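Local coordinates for protein activated BY transcription factor SSRB (Salmonella enterica, PDB 2WNW) that is of unknown precise function but belongs to glycosyl hydrolase family 30, combining a TIM-barrel domain with a beta-sandwich domain, at residues R375-G380 and V396-P401; M140-S145 and A190-N195. All coordinates share one frame; numbering follows the deposited sequence.

Contact 1. Residues R375-G380 and V396-P401; sequences RYVRPG and VGFVNP
The side-chain amide of Asn400 pairs with the backbone from Tyr376 to Arg378, where the chain leaves helix 365-374 of the TIM barrel and runs toward the beta sandwich. The amide spans Val377: ND2 donates to Tyr376 O at 3.0 Å, within the carbonyl plane, and OD1 accepts from Arg378 N at 2.9 Å. The second bond is straight (N-H...O 179°), although the donor sits above the plane of the amide carbonyl. A further bond from ND2 to Glu404 helps fix the rotation of this buried group. Packing is tight on the inner side, where Val377 lies over one face of the Phe398 ring. With CG1 anti to the backbone N (chi1 -176°), both methyls reach the ring, CG2 making a CH-pi contact 4.1 Å from its centroid; Phe321 meets the same ring edge-to-face. The outer side is looser and nearer solvent. There the Arg378 side chain crosses Asn400 at about a right angle, and its NH1 forms a salt bridge with Asp402. Beyond it the exposed Pro401 ring rests against the linker, CG 3.5 Å from Pro379 O.

Contact 2. Residues M140-S145 and A190-N195; sequences MASPWS and ALSVQN
Ser192 OG is gripped by two groups, Ser142 OG at 2.6 Å and Asp239 of the next barrel strand, 234-239, while Ser142 OG has Arg87 as a second partner. The two hydroxyls make a short, strained pair, with Ser142 CB also crowding Ser192 OG. This buried polar chain runs between neighbouring strands of the TIM barrel, 138-143 and 190-192, which lie parallel with an angle of 19° between them. Their parallel register is set by Ala141, whose N binds Ala190 O at 2.9 Å and whose O receives the longer bond from Ser192 N. Met140 and Ala190 meet on one face of the sheet; the extended Met140 chain carries CE to 3.6 Å from Ser192 CB. On the other face Leu191 CD2 packs on Ala141 CB. Beyond Ser192, Asn195 N donates to Pro143 O at 2.9 Å, almost head-on to the carbonyl oxygen. Gln194, bent at chi2 (70°), turns its NE2 back to two carbonyls, Trp144 O at 2.8 Å and its neighbour Asn195 O at 2.9 Å. The Asn195 side chain stacks on the Trp144 indole, their planes 22° apart, with CB over the six-membered ring. Asn195 OD1 is bonded to Arg87, and the indole NE1 to a glycerol, consistent with a pocket here. ND2 and NE1, both donors, do not bond each other: Asn195 ND2 lies over the indole face, 3.0 Å from Trp144 NE1.

Overall arrangement
The two contacts lie on opposite sides of the centre of the chain, with their own centres 26 Å apart and nearest atoms about 13 Å apart, so they do not touch. Contact 2 comes first in the sequence and joins the third and fourth strands inside the eight-stranded barrel. Contact 1 follows, where the chain passes from barrel to sandwich, and ties that linker to the end of strand 393-399. Residues 140-145 and 190-195 meet at the C-terminal ends of barrel strands, the end where TIM barrels carry their active sites, and a glycerol sits there. Contact 1 instead belongs to the junction of the two domains.

Contact 1. Residues R375-G380 and V396-P401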
loop_
_atom_site.group_PDB
_atom_site.type_symbol
_atom_site.label_atom_id
_atom_site.label_comp_id
_atom_site.label_asym_id
_atom_site.label_seq_id
_atom_site.Cartn_x
_atom_site.Cartn_y
_atom_site.Cartn_z
ATOM N N ARG A 375 22.768 2.652 6.656
ATOM C CA ARG A 375 24.042 1.956 6.806
ATOM C C ARG A 375 24.242 0.866 5.759
ATOM O O ARG A 375 25.375 0.443 5.504
ATOM C CB ARG A 375 24.140 1.326 8.203
ATOM C CG ARG A 375 24.061 2.328 9.347
ATOM C CD ARG A 375 23.895 1.631 10.693
ATOM N NE ARG A 375 25.143 1.059 11.191
ATOM C CZ ARG A 375 26.113 1.764 11.767
ATOM N NH1 ARG A 375 25.991 3.077 11.924
ATOM N NH2 ARG A 375 27.207 1.151 12.202
ATOM N N TYR A 376 23.158 0.433 5.127
ATOM C CA TYR A 376 23.244 -0.661 4.163
ATOM C C TYR A 376 22.785 -0.406 2.735
ATOM O O TYR A 376 23.203 -1.120 1.823
ATOM C CB TYR A 376 22.481 -1.860 4.733
ATOM C CG TYR A 376 22.760 -2.058 6.203
ATOM C CD1 TYR A 376 23.999 -2.527 6.641
ATOM C CD2 TYR A 376 21.823 -1.682 7.163
ATOM C CE1 TYR A 376 24.299 -2.606 7.998
ATOM C CE2 TYR A 376 22.112 -1.755 8.517
ATOM C CZ TYR A 376 23.351 -2.212 8.929
ATOM O OH TYR A 376 23.655 -2.230 10.269
ATOM N N VAL A 377 21.926 0.588 2.533
ATOM C CA VAL A 377 21.428 0.893 1.193
ATOM C C VAL A 377 22.256 2.025 0.588
ATOM O O VAL A 377 22.434 3.076 1.205
ATOM C CB VAL A 377 19.931 1.294 1.243
ATOM C CG1 VAL A 377 19.400 1.517 -0.163
ATOM C CG2 VAL A 377 19.127 0.201 1.947
ATOM N N ARG A 378 22.759 1.806 -0.624
ATOM C CA ARG A 378 23.603 2.793 -1.295
ATOM C C ARG A 378 22.897 3.577 -2.394
ATOM O O ARG A 378 21.901 3.124 -2.958
ATOM C CB ARG A 378 24.825 2.101 -1.906
ATOM C CG ARG A 378 25.658 1.280 -0.932
ATOM C CD ARG A 378 26.034 -0.040 -1.587
ATOM N NE ARG A 378 26.972 -0.836 -0.802
ATOM C CZ ARG A 378 27.217 -2.125 -1.025
ATOM N NH1 ARG A 378 26.588 -2.763 -2.004
ATOM N NH2 ARG A 378 28.102 -2.776 -0.280
ATOM N N PRO A 379 23.418 4.774 -2.718
ATOM C CA PRO A 379 22.821 5.602 -3.769
ATOM C C PRO A 379 22.770 4.792 -5.060
ATOM O O PRO A 379 23.703 4.047 -5.358
ATOM C CB PRO A 379 23.791 6.776 -3.869
ATOM C CG PRO A 379 24.290 6.914 -2.470
ATOM C CD PRO A 379 24.549 5.473 -2.081
ATOM N N GLY A 380 21.683 4.924 -5.813
ATOM C CA GLY A 380 21.557 4.185 -7.059
ATOM C C GLY A 380 20.829 2.858 -6.926
ATOM O O GLY A 380 20.426 2.258 -7.925
ATOM N N VAL A 396 10.264 -3.411 3.424
ATOM C CA VAL A 396 10.620 -2.859 2.121
ATOM C C VAL A 396 12.026 -3.348 1.797
ATOM O O VAL A 396 12.889 -3.392 2.672
ATOM C CB VAL A 396 10.567 -1.311 2.099
ATOM C CG1 VAL A 396 11.593 -0.720 3.052
ATOM C CG2 VAL A 396 10.791 -0.807 0.673
ATOM N N GLY A 397 12.243 -3.743 0.548
ATOM C CA GLY A 397 13.549 -4.240 0.155
ATOM C C GLY A 397 14.174 -3.451 -0.973
ATOM O O GLY A 397 13.481 -2.764 -1.722
ATOM N N PHE A 398 15.493 -3.559 -1.088
ATOM C CA PHE A 398 16.253 -2.855 -2.113
ATOM C C PHE A 398 17.303 -3.789 -2.702
ATOM O O PHE A 398 17.642 -4.812 -2.110
ATOM C CB PHE A 398 17.021 -1.676 -1.508
ATOM C CG PHE A 398 16.183 -0.734 -0.690
ATOM C CD1 PHE A 398 15.751 0.470 -1.229
ATOM C CD2 PHE A 398 15.887 -1.020 0.640
ATOM C CE1 PHE A 398 15.040 1.388 -0.451
ATOM C CE2 PHE A 398 15.178 -0.114 1.426
ATOM C CZ PHE A 398 14.756 1.095 0.878
ATOM N N VAL A 399 17.813 -3.421 -3.870
ATOM C CA VAL A 399 18.886 -4.164 -4.502
ATOM C C VAL A 399 19.930 -3.101 -4.811
ATOM O O VAL A 399 19.690 -2.207 -5.627
ATOM C CB VAL A 399 18.463 -4.843 -5.820
ATOM C CG1 VAL A 399 19.668 -5.563 -6.424
ATOM C CG2 VAL A 399 17.342 -5.841 -5.568
ATOM N N ASN A 400 21.071 -3.172 -4.136
ATOM C CA ASN A 400 22.129 -2.200 -4.364
ATOM C C ASN A 400 22.709 -2.358 -5.761
ATOM O O ASN A 400 22.524 -3.390 -6.410
ATOM C CB ASN A 400 23.236 -2.339 -3.317
ATOM C CG ASN A 400 22.847 -1.734 -1.981
ATOM O OD1 ASN A 400 22.209 -0.683 -1.934
ATOM N ND2 ASN A 400 23.239 -2.384 -0.890
ATOM N N PRO A 401 23.413 -1.327 -6.248
ATOM C CA PRO A 401 24.010 -1.378 -7.581
ATOM C C PRO A 401 24.857 -2.624 -7.825
ATOM O O PRO A 401 24.878 -3.150 -8.934
ATOM C CB PRO A 401 24.829 -0.094 -7.631
ATOM C CG PRO A 401 23.990 0.851 -6.830
ATOM C CD PRO A 401 23.618 -0.001 -5.634
#

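Contact 2. Residues M140-S145 and A190-N195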
loop_
_atom_site.group_PDB
_atom_site.type_symbol
_atom_site.label_atom_id
_atom_site.label_comp_id
_atom_site.label_asym_id
_atom_site.label_seq_id
_atom_site.Cartn_x
_atom_site.Cartn_y
_atom_site.Cartn_z
ATOM N N MET A 140 21.398 19.410 -1.104
ATOM C CA MET A 140 20.214 20.130 -1.551
ATOM C C MET A 140 20.044 21.402 -0.722
ATOM O O MET A 140 20.220 21.382 0.494
ATOM C CB MET A 140 18.981 19.244 -1.386
ATOM C CG MET A 140 17.667 19.894 -1.794
ATOM S SD MET A 140 16.299 18.741 -1.561
ATOM C CE MET A 140 14.895 19.723 -2.073
ATOM N N ALA A 141 19.708 22.506 -1.381
ATOM C CA ALA A 141 19.512 23.773 -0.682
ATOM C C ALA A 141 18.090 24.258 -0.923
ATOM O O ALA A 141 17.578 24.164 -2.041
ATOM C CB ALA A 141 20.521 24.813 -1.173
ATOM N N SER A 142 17.454 24.760 0.135
ATOM C CA SER A 142 16.082 25.258 0.071
ATOM C C SER A 142 15.942 26.537 0.886
ATOM O O SER A 142 16.527 26.657 1.961
ATOM C CB SER A 142 15.099 24.231 0.654
ATOM O OG SER A 142 15.192 22.973 0.014
ATOM N N PRO A 143 15.159 27.507 0.387
ATOM C CA PRO A 143 14.969 28.759 1.121
ATOM C C PRO A 143 13.706 28.684 1.976
ATOM O O PRO A 143 12.745 28.010 1.615
ATOM C CB PRO A 143 14.798 29.808 0.015
ATOM C CG PRO A 143 15.021 29.064 -1.295
ATOM C CD PRO A 143 14.678 27.639 -0.996
ATOM N N TRP A 144 13.721 29.367 3.113
ATOM C CA TRP A 144 12.557 29.434 3.976
ATOM C C TRP A 144 11.942 30.815 3.716
ATOM O O TRP A 144 10.736 31.014 3.861
ATOM C CB TRP A 144 12.965 29.290 5.445
ATOM C CG TRP A 144 12.816 27.888 6.003
ATOM C CD1 TRP A 144 11.963 27.493 6.993
ATOM C CD2 TRP A 144 13.562 26.717 5.629
ATOM N NE1 TRP A 144 12.131 26.155 7.264
ATOM C CE2 TRP A 144 13.105 25.654 6.443
ATOM C CE3 TRP A 144 14.570 26.463 4.689
ATOM C CZ2 TRP A 144 13.623 24.353 6.346
ATOM C CZ3 TRP A 144 15.087 25.165 4.592
ATOM C CH2 TRP A 144 14.610 24.129 5.419
ATOM N N SER A 145 12.779 31.770 3.318
ATOM C CA SER A 145 12.288 33.116 3.020
ATOM C C SER A 145 13.297 34.048 2.365
ATOM O O SER A 145 14.478 34.040 2.705
ATOM C CB SER A 145 11.776 33.802 4.295
ATOM O OG SER A 145 11.394 35.151 4.028
ATOM N N ALA A 190 21.041 19.982 -5.847
ATOM C CA ALA A 190 19.589 20.098 -5.873
ATOM C C ALA A 190 19.086 21.324 -5.125
ATOM O O ALA A 190 19.727 21.807 -4.191
ATOM C CB ALA A 190 18.956 18.845 -5.283
ATOM N N LEU A 191 17.924 21.810 -5.552
ATOM C CA LEU A 191 17.280 22.963 -4.943
ATOM C C LEU A 191 15.780 22.728 -4.879
ATOM O O LEU A 191 15.242 21.895 -5.607
ATOM C CB LEU A 191 17.483 24.212 -5.807
ATOM C CG LEU A 191 18.875 24.747 -6.128
ATOM C CD1 LEU A 191 18.766 25.776 -7.250
ATOM C CD2 LEU A 191 19.480 25.358 -4.881
ATOM N N SER A 192 15.113 23.447 -3.986
ATOM C CA SER A 192 13.662 23.419 -3.955
ATOM C C SER A 192 13.404 24.920 -4.074
ATOM O O SER A 192 14.253 25.728 -3.682
ATOM C CB SER A 192 13.101 22.833 -2.650
ATOM O OG SER A 192 13.240 23.704 -1.547
ATOM N N VAL A 193 12.277 25.307 -4.654
ATOM C CA VAL A 193 11.970 26.724 -4.822
ATOM C C VAL A 193 11.695 27.415 -3.497
ATOM O O VAL A 193 12.160 28.528 -3.258
ATOM C CB VAL A 193 10.738 26.923 -5.735
ATOM C CG1 VAL A 193 10.260 28.371 -5.662
ATOM C CG2 VAL A 193 11.100 26.563 -7.166
ATOM N N GLN A 194 10.943 26.742 -2.636
ATOM C CA GLN A 194 10.570 27.302 -1.347
ATOM C C GLN A 194 10.078 26.218 -0.400
ATOM O O GLN A 194 9.342 25.313 -0.801
ATOM C CB GLN A 194 9.460 28.338 -1.556
ATOM C CG GLN A 194 8.732 28.781 -0.298
ATOM C CD GLN A 194 9.596 29.628 0.612
ATOM O OE1 GLN A 194 10.341 30.487 0.150
ATOM N NE2 GLN A 194 9.477 29.410 1.917
ATOM N N ASN A 195 10.492 26.316 0.857
ATOM C CA ASN A 195 10.067 25.369 1.874
ATOM C C ASN A 195 8.603 25.685 2.198
ATOM O O ASN A 195 8.266 26.836 2.492
ATOM C CB ASN A 195 10.919 25.544 3.139
ATOM C CG ASN A 195 10.449 24.668 4.291
ATOM O OD1 ASN A 195 10.542 23.441 4.234
ATOM N ND2 ASN A 195 9.934 25.298 5.339
#